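Local coordinates for protein GTP cyclohydrolase 1 type 2 homolog (Staphylococcus aureus subsp. aureus, PDB 3LNL) that is of unknown function but, as a member of the NIF3 family, binds a pair of zinc ions and assembles into a hollow toroidal hexamer, at residues B[105-117]-B[237-249]. The protein carries 2 engineered substitutions. Numbering follows the deposited sequence.
Sequences LDVNPHGVNMMLA and TSLYGLGVMAEVD. Unlike the reference sequence in segment 105-117: H110 (reference Tyr). With ZN (zinc ion), chain G.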
ATOM      1  N   LEU B 105      28.221  -4.597   8.322  1.00 11.90           N
ATOM      2  CA  LEU B 105      29.261  -5.621   8.414  1.00 12.11           C
ATOM      3  C   LEU B 105      28.944  -6.853   7.562  1.00 12.35           C
ATOM      4  O   LEU B 105      29.872  -7.503   7.104  1.00 13.39           O
ATOM      5  CB  LEU B 105      29.483  -6.011   9.881  1.00 12.47           C
ATOM      6  CG  LEU B 105      30.752  -6.787  10.190  1.00 12.06           C
ATOM      7  CD1 LEU B 105      32.007  -5.896  10.065  1.00 11.02           C
ATOM      8  CD2 LEU B 105      30.567  -7.372  11.632  1.00 12.74           C
ATOM      9  N   ASP B 106      27.654  -7.163   7.343  1.00 13.59           N
ATOM     10  CA  ASP B 106      27.255  -8.263   6.433  1.00 13.99           C
ATOM     11  C   ASP B 106      27.688  -8.010   4.997  1.00 13.53           C
ATOM     12  O   ASP B 106      27.941  -8.966   4.260  1.00 13.19           O
ATOM     13  CB  ASP B 106      25.735  -8.540   6.469  1.00 13.64           C
ATOM     14  CG  ASP B 106      25.308  -9.245   7.755  1.00 16.84           C
ATOM     15  OD1 ASP B 106      26.000 -10.253   8.081  1.00 13.00           O
ATOM     16  OD2 ASP B 106      24.308  -8.804   8.415  1.00 14.55           O
ATOM     17  N   VAL B 107      27.770  -6.737   4.604  1.00 13.31           N
ATOM     18  CA  VAL B 107      28.048  -6.385   3.223  1.00 12.07           C
ATOM     19  C   VAL B 107      29.462  -5.851   2.980  1.00 13.03           C
ATOM     20  O   VAL B 107      29.852  -5.544   1.850  1.00 12.08           O
ATOM     21  CB  VAL B 107      27.040  -5.371   2.677  1.00 13.64           C
ATOM     22  CG1 VAL B 107      25.566  -5.893   2.840  1.00 11.81           C
ATOM     23  CG2 VAL B 107      27.287  -3.942   3.283  1.00 10.58           C
ATOM     24  N   ASN B 108      30.266  -5.809   4.025  1.00 12.77           N
ATOM     25  CA  ASN B 108      31.610  -5.262   3.921  1.00 13.14           C
ATOM     26  C   ASN B 108      32.589  -6.267   3.284  1.00 14.05           C
ATOM     27  O   ASN B 108      32.560  -7.462   3.638  1.00 14.89           O
ATOM     28  CB  ASN B 108      32.093  -4.930   5.311  1.00 13.27           C
ATOM     29  CG  ASN B 108      33.318  -4.077   5.284  1.00 15.38           C
ATOM     30  OD1 ASN B 108      34.447  -4.593   5.336  1.00 13.54           O
ATOM     31  ND2 ASN B 108      33.108  -2.749   5.159  1.00 12.42           N
ATOM     32  N   PRO B 109      33.488  -5.787   2.401  1.00 14.48           N
ATOM     33  CA  PRO B 109      34.493  -6.705   1.828  1.00 14.20           C
ATOM     34  C   PRO B 109      35.325  -7.456   2.850  1.00 14.75           C
ATOM     35  O   PRO B 109      35.856  -8.509   2.523  1.00 14.67           O
ATOM     36  CB  PRO B 109      35.420  -5.790   1.016  1.00 15.72           C
ATOM     37  CG  PRO B 109      34.680  -4.456   0.843  1.00 14.73           C
ATOM     38  CD  PRO B 109      33.740  -4.371   2.036  1.00 14.77           C
ATOM     39  N   HIS B 110      35.414  -6.959   4.088  1.00 14.40           N
ATOM     40  CA  HIS B 110      36.116  -7.695   5.150  1.00 15.89           C
ATOM     41  C   HIS B 110      35.185  -8.189   6.234  1.00 15.31           C
ATOM     42  O   HIS B 110      35.623  -8.567   7.315  1.00 15.11           O
ATOM     43  CB  HIS B 110      37.212  -6.817   5.748  1.00 17.06           C
ATOM     44  CG  HIS B 110      38.150  -6.301   4.720  1.00 19.51           C
ATOM     45  ND1 HIS B 110      39.101  -7.099   4.123  1.00 22.58           N
ATOM     46  CD2 HIS B 110      38.249  -5.082   4.131  1.00 22.13           C
ATOM     47  CE1 HIS B 110      39.769  -6.386   3.221  1.00 24.01           C
ATOM     48  NE2 HIS B 110      39.267  -5.160   3.208  1.00 22.88           N
ATOM     49  N   GLY B 111      33.894  -8.168   5.927  1.00 15.32           N
ATOM     50  CA  GLY B 111      32.817  -8.440   6.902  1.00 14.14           C
ATOM     51  C   GLY B 111      32.445  -9.902   7.122  1.00 13.65           C
ATOM     52  O   GLY B 111      33.268 -10.754   6.912  1.00 13.37           O
ATOM     53  N   VAL B 112      31.198 -10.173   7.553  1.00 12.30           N
ATOM     54  CA  VAL B 112      30.790 -11.493   8.059  1.00 11.78           C
ATOM     55  C   VAL B 112      31.067 -12.657   7.049  1.00 12.84           C
ATOM     56  O   VAL B 112      31.555 -13.752   7.402  1.00 13.74           O
ATOM     57  CB  VAL B 112      29.275 -11.473   8.455  1.00 10.61           C
ATOM     58  CG1 VAL B 112      28.762 -12.835   8.890  1.00 10.76           C
ATOM     59  CG2 VAL B 112      29.043 -10.422   9.568  1.00 12.13           C
ATOM     60  N   ASN B 113      30.783 -12.393   5.799  1.00 12.65           N
ATOM     61  CA  ASN B 113      30.911 -13.413   4.760  1.00 12.81           C
ATOM     62  C   ASN B 113      32.308 -13.676   4.286  1.00 12.30           C
ATOM     63  O   ASN B 113      32.661 -14.840   4.110  1.00 10.76           O
ATOM     64  CB  ASN B 113      29.909 -13.145   3.659  1.00 12.83           C
ATOM     65  CG  ASN B 113      28.504 -13.194   4.213  1.00 13.66           C
ATOM     66  OD1 ASN B 113      28.148 -14.180   4.833  1.00 12.36           O
ATOM     67  ND2 ASN B 113      27.754 -12.087   4.112  1.00 10.79           N
ATOM     68  N   MET B 114      33.146 -12.634   4.237  1.00 13.55           N
ATOM     69  CA  MET B 114      34.600 -12.845   4.062  1.00 12.72           C
ATOM     70  C   MET B 114      35.130 -13.670   5.223  1.00 13.40           C
ATOM     71  O   MET B 114      35.904 -14.598   4.997  1.00 14.28           O
ATOM     72  CB  MET B 114      35.337 -11.524   3.927  1.00 12.71           C
ATOM     73  CG  MET B 114      36.853 -11.606   4.057  1.00 14.74           C
ATOM     74  SD  MET B 114      37.505 -12.529   2.662  1.00 18.27           S
ATOM     75  CE  MET B 114      37.289 -11.352   1.328  1.00 17.53           C
ATOM     76  N   MET B 115      34.724 -13.336   6.461  1.00 14.12           N
ATOM     77  CA  MET B 115      35.147 -14.085   7.650  1.00 13.54           C
ATOM     78  C   MET B 115      34.733 -15.544   7.613  1.00 13.14           C
ATOM     79  O   MET B 115      35.542 -16.439   7.905  1.00 12.42           O
ATOM     80  CB  MET B 115      34.577 -13.447   8.914  1.00 14.01           C
ATOM     81  CG  MET B 115      35.200 -12.088   9.231  1.00 15.12           C
ATOM     82  SD  MET B 115      34.214 -11.277  10.447  1.00 13.79           S
ATOM     83  CE  MET B 115      34.863  -9.576  10.417  1.00 16.44           C
ATOM     84  N   LEU B 116      33.488 -15.791   7.248  1.00 12.53           N
ATOM     85  CA  LEU B 116      33.008 -17.160   7.074  1.00 12.57           C
ATOM     86  C   LEU B 116      33.821 -17.939   6.036  1.00 12.10           C
ATOM     87  O   LEU B 116      34.297 -19.033   6.305  1.00 12.33           O
ATOM     88  CB  LEU B 116      31.506 -17.170   6.737  1.00 11.90           C
ATOM     89  CG  LEU B 116      30.615 -16.919   7.951  1.00 11.50           C
ATOM     90  CD1 LEU B 116      29.172 -16.596   7.462  1.00 11.10           C
ATOM     91  CD2 LEU B 116      30.656 -18.121   8.969  1.00  9.82           C
ATOM     92  N   ALA B 117      34.037 -17.344   4.866  1.00 12.96           N
ATOM     93  CA  ALA B 117      34.801 -17.993   3.805  1.00 13.09           C
ATOM     94  C   ALA B 117      36.229 -18.326   4.235  1.00 12.95           C
ATOM     95  O   ALA B 117      36.725 -19.450   4.008  1.00 12.99           O
ATOM     96  CB  ALA B 117      34.798 -17.124   2.520  1.00 12.16           C
ATOM     97  N   THR B 237      29.202   0.103  -9.750  1.00 20.06           N
ATOM     98  CA  THR B 237      29.105  -1.060  -8.920  1.00 17.97           C
ATOM     99  C   THR B 237      29.932  -0.856  -7.677  1.00 17.78           C
ATOM    100  O   THR B 237      31.091  -0.500  -7.749  1.00 16.79           O
ATOM    101  CB  THR B 237      29.564  -2.310  -9.667  1.00 18.41           C
ATOM    102  OG1 THR B 237      28.803  -2.400 -10.875  1.00 16.64           O
ATOM    103  CG2 THR B 237      29.338  -3.552  -8.813  1.00 13.32           C
ATOM    104  N   SER B 238      29.307  -1.070  -6.529  1.00 18.11           N
ATOM    105  CA  SER B 238      29.936  -0.815  -5.261  1.00 18.16           C
ATOM    106  C   SER B 238      30.893  -1.959  -4.944  1.00 17.83           C
ATOM    107  O   SER B 238      30.744  -3.058  -5.453  1.00 17.27           O
ATOM    108  CB  SER B 238      28.857  -0.828  -4.155  1.00 19.99           C
ATOM    109  OG  SER B 238      29.458  -0.558  -2.924  1.00 21.32           O
ATOM    110  N   LEU B 239      31.784  -1.707  -4.004  1.00 17.67           N
ATOM    111  CA  LEU B 239      32.584  -2.750  -3.406  1.00 18.17           C
ATOM    112  C   LEU B 239      31.823  -3.533  -2.325  1.00 17.50           C
ATOM    113  O   LEU B 239      32.295  -4.580  -1.905  1.00 16.23           O
ATOM    114  CB  LEU B 239      33.893  -2.158  -2.846  1.00 18.20           C
ATOM    115  CG  LEU B 239      34.827  -1.578  -3.926  1.00 19.71           C
ATOM    116  CD1 LEU B 239      36.062  -1.033  -3.269  1.00 23.66           C
ATOM    117  CD2 LEU B 239      35.216  -2.584  -5.004  1.00 23.12           C
ATOM    118  N   TYR B 240      30.689  -2.982  -1.882  1.00 16.67           N
ATOM    119  CA  TYR B 240      29.843  -3.548  -0.841  1.00 16.05           C
ATOM    120  C   TYR B 240      28.759  -4.422  -1.469  1.00 14.98           C
ATOM    121  O   TYR B 240      28.194  -4.096  -2.501  1.00 14.77           O
ATOM    122  CB  TYR B 240      29.239  -2.426   0.066  1.00 15.44           C
ATOM    123  CG  TYR B 240      30.328  -1.506   0.636  1.00 17.48           C
ATOM    124  CD1 TYR B 240      30.708  -0.310  -0.019  1.00 19.49           C
ATOM    125  CD2 TYR B 240      31.014  -1.858   1.787  1.00 17.57           C
ATOM    126  CE1 TYR B 240      31.747   0.498   0.485  1.00 17.91           C
ATOM    127  CE2 TYR B 240      32.039  -1.095   2.264  1.00 18.53           C
ATOM    128  CZ  TYR B 240      32.410   0.084   1.610  1.00 20.02           C
ATOM    129  OH  TYR B 240      33.435   0.809   2.158  1.00 20.73           O
ATOM    130  N   GLY B 241      28.473  -5.554  -0.830  1.00 13.81           N
ATOM    131  CA  GLY B 241      27.399  -6.424  -1.279  1.00 12.61           C
ATOM    132  C   GLY B 241      27.175  -7.540  -0.292  1.00 11.77           C
ATOM    133  O   GLY B 241      28.102  -7.931   0.430  1.00 12.01           O
ATOM    134  N   LEU B 242      25.938  -8.050  -0.257  1.00 12.66           N
ATOM    135  CA  LEU B 242      25.528  -9.145   0.619  1.00 12.70           C
ATOM    136  C   LEU B 242      25.898 -10.539   0.078  1.00 13.67           C
ATOM    137  O   LEU B 242      25.275 -11.057  -0.871  1.00 15.11           O
ATOM    138  CB  LEU B 242      24.025  -9.073   0.922  1.00 12.75           C
ATOM    139  CG  LEU B 242      23.574 -10.145   1.908  1.00 15.04           C
ATOM    140  CD1 LEU B 242      24.137  -9.832   3.323  1.00 14.28           C
ATOM    141  CD2 LEU B 242      22.064 -10.274   1.930  1.00 15.14           C
ATOM    142  N   GLY B 243      26.929 -11.100   0.695  1.00 13.11           N
ATOM    143  CA  GLY B 243      27.420 -12.417   0.399  1.00 12.72           C
ATOM    144  C   GLY B 243      28.781 -12.358  -0.261  1.00 12.06           C
ATOM    145  O   GLY B 243      29.241 -11.308  -0.710  1.00 12.72           O
ATOM    146  N   VAL B 244      29.417 -13.522  -0.301  1.00 12.63           N
ATOM    147  CA  VAL B 244      30.595 -13.766  -1.110  1.00 11.46           C
ATOM    148  C   VAL B 244      30.428 -15.015  -1.948  1.00 11.21           C
ATOM    149  O   VAL B 244      29.688 -15.958  -1.578  1.00 10.98           O
ATOM    150  CB  VAL B 244      31.889 -13.931  -0.247  1.00 11.11           C
ATOM    151  CG1 VAL B 244      32.244 -12.572   0.439  1.00 10.37           C
ATOM    152  CG2 VAL B 244      31.798 -15.122   0.755  1.00  9.26           C
ATOM    153  N   MET B 245      31.158 -15.051  -3.066  1.00 12.38           N
ATOM    154  CA  MET B 245      31.362 -16.281  -3.826  1.00 12.14           C
ATOM    155  C   MET B 245      32.792 -16.650  -3.590  1.00 13.27           C
ATOM    156  O   MET B 245      33.652 -15.784  -3.643  1.00 13.85           O
ATOM    157  CB  MET B 245      31.120 -16.100  -5.352  1.00 12.55           C
ATOM    158  CG  MET B 245      31.069 -17.426  -6.134  1.00 14.40           C
ATOM    159  SD  MET B 245      29.468 -18.318  -5.925  1.00 18.38           S
ATOM    160  CE  MET B 245      28.350 -17.174  -6.814  1.00 12.64           C
ATOM    161  N   ALA B 246      33.068 -17.938  -3.395  1.00 13.61           N
ATOM    162  CA  ALA B 246      34.417 -18.421  -3.237  1.00 13.54           C
ATOM    163  C   ALA B 246      34.496 -19.868  -3.758  1.00 14.43           C
ATOM    164  O   ALA B 246      33.495 -20.412  -4.233  1.00 14.53           O
ATOM    165  CB  ALA B 246      34.794 -18.362  -1.775  1.00 13.50           C
ATOM    166  N   GLU B 247      35.682 -20.471  -3.673  1.00 14.76           N
ATOM    167  CA  GLU B 247      35.875 -21.862  -4.093  1.00 15.88           C
ATOM    168  C   GLU B 247      36.674 -22.668  -3.095  1.00 15.52           C
ATOM    169  O   GLU B 247      37.500 -22.125  -2.327  1.00 15.12           O
ATOM    170  CB  GLU B 247      36.522 -22.018  -5.497  1.00 16.18           C
ATOM    171  CG  GLU B 247      36.823 -20.821  -6.248  1.00 20.99           C
ATOM    172  CD  GLU B 247      37.680 -21.122  -7.469  1.00 24.27           C
ATOM    173  OE1 GLU B 247      37.196 -21.773  -8.432  1.00 30.13           O
ATOM    174  OE2 GLU B 247      38.874 -20.783  -7.430  1.00 28.84           O
ATOM    175  N   VAL B 248      36.420 -23.973  -3.113  1.00 15.48           N
ATOM    176  CA  VAL B 248      37.248 -24.920  -2.372  1.00 15.61           C
ATOM    177  C   VAL B 248      38.501 -25.079  -3.175  1.00 16.71           C
ATOM    178  O   VAL B 248      38.503 -24.809  -4.395  1.00 13.56           O
ATOM    179  CB  VAL B 248      36.559 -26.269  -2.119  1.00 15.75           C
ATOM    180  CG1 VAL B 248      35.502 -26.080  -1.053  1.00 15.90           C
ATOM    181  CG2 VAL B 248      35.932 -26.842  -3.397  1.00 14.70           C
ATOM    182  N   ASP B 249      39.584 -25.393  -2.459  1.00 18.61           N
ATOM    183  CA  ASP B 249      40.884 -25.652  -3.066  1.00 21.31           C
ATOM    184  C   ASP B 249      40.748 -26.737  -4.112  1.00 21.61           C
ATOM    185  O   ASP B 249      41.215 -26.583  -5.252  1.00 21.34           O
ATOM    186  CB  ASP B 249      41.872 -26.157  -2.001  1.00 22.74           C
ATOM    187  CG  ASP B 249      42.370 -25.046  -1.085  1.00 29.43           C
ATOM    188  OD1 ASP B 249      42.739 -25.329   0.087  1.00 35.99           O
ATOM    189  OD2 ASP B 249      42.407 -23.879  -1.547  1.00 38.26           O
TER
HETATM  190 ZN    ZN G 402      24.527 -10.759   9.635  0.50 23.93          ZN
HETATM  191  O   HOH W   1      29.310  -9.912   2.197  1.00 10.31           O
HETATM  192  O   HOH W   2      35.128  -0.834   3.485  1.00 29.59           O
HETATM  193  O   HOH W   3      22.760 -10.492  10.715  1.00 12.36           O
HETATM  194  O   HOH W   4      23.038 -11.824   8.429  1.00 12.58           O
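V107 lies against the backbone of 240-242: G241 N donates to V107 O (3.0 Å), on a lone pair in the carbonyl plane, the one direct hydrogen bond between the segments. The branched V107 side chain straddles the backbone at 240-242, CG2 against Y240 CB and CG1 against L242 CB. Water 1 receives a hydrogen bond from G243 N and lies 2.7 Å from D106 O, joining two buried backbones. Glycine suits 243 because, at phi 111°, having no CB avoids a jam against L242 O. N113 reaches back with a weak bond from ND2 to D106 O, while its OD1 is held by G287 N. V244 fits under helix 112-117: chi1 of -67° turns CG1 to M114 N and CG2 to N113 O (3.5 Å) and A117 CB (4.0 Å). The small A117 lets the helix sit close, axes 8.8 Å apart; helix and strand run 14° from parallel. Buried N108 sets ND2 at the Y240 ring edge, in plane, 3.5 Å from CE2, and also donates to H17 O. The looser side is more exposed: P109 CD meets Y240 CE2 obliquely (3.7 Å), P109 CG nears L239, and water 2 links N108 ND2 to Y240 OH. On the far side of V107, D106 grips zinc through both carboxylate oxygens, with H68 and E333 completing the protein ligands, while L242 CD1 packs on its CB (3.8 Å). The arrangement thus sets the chain returning from the PII-like insertion beneath the dinuclear metal centre of the NIF3 fold.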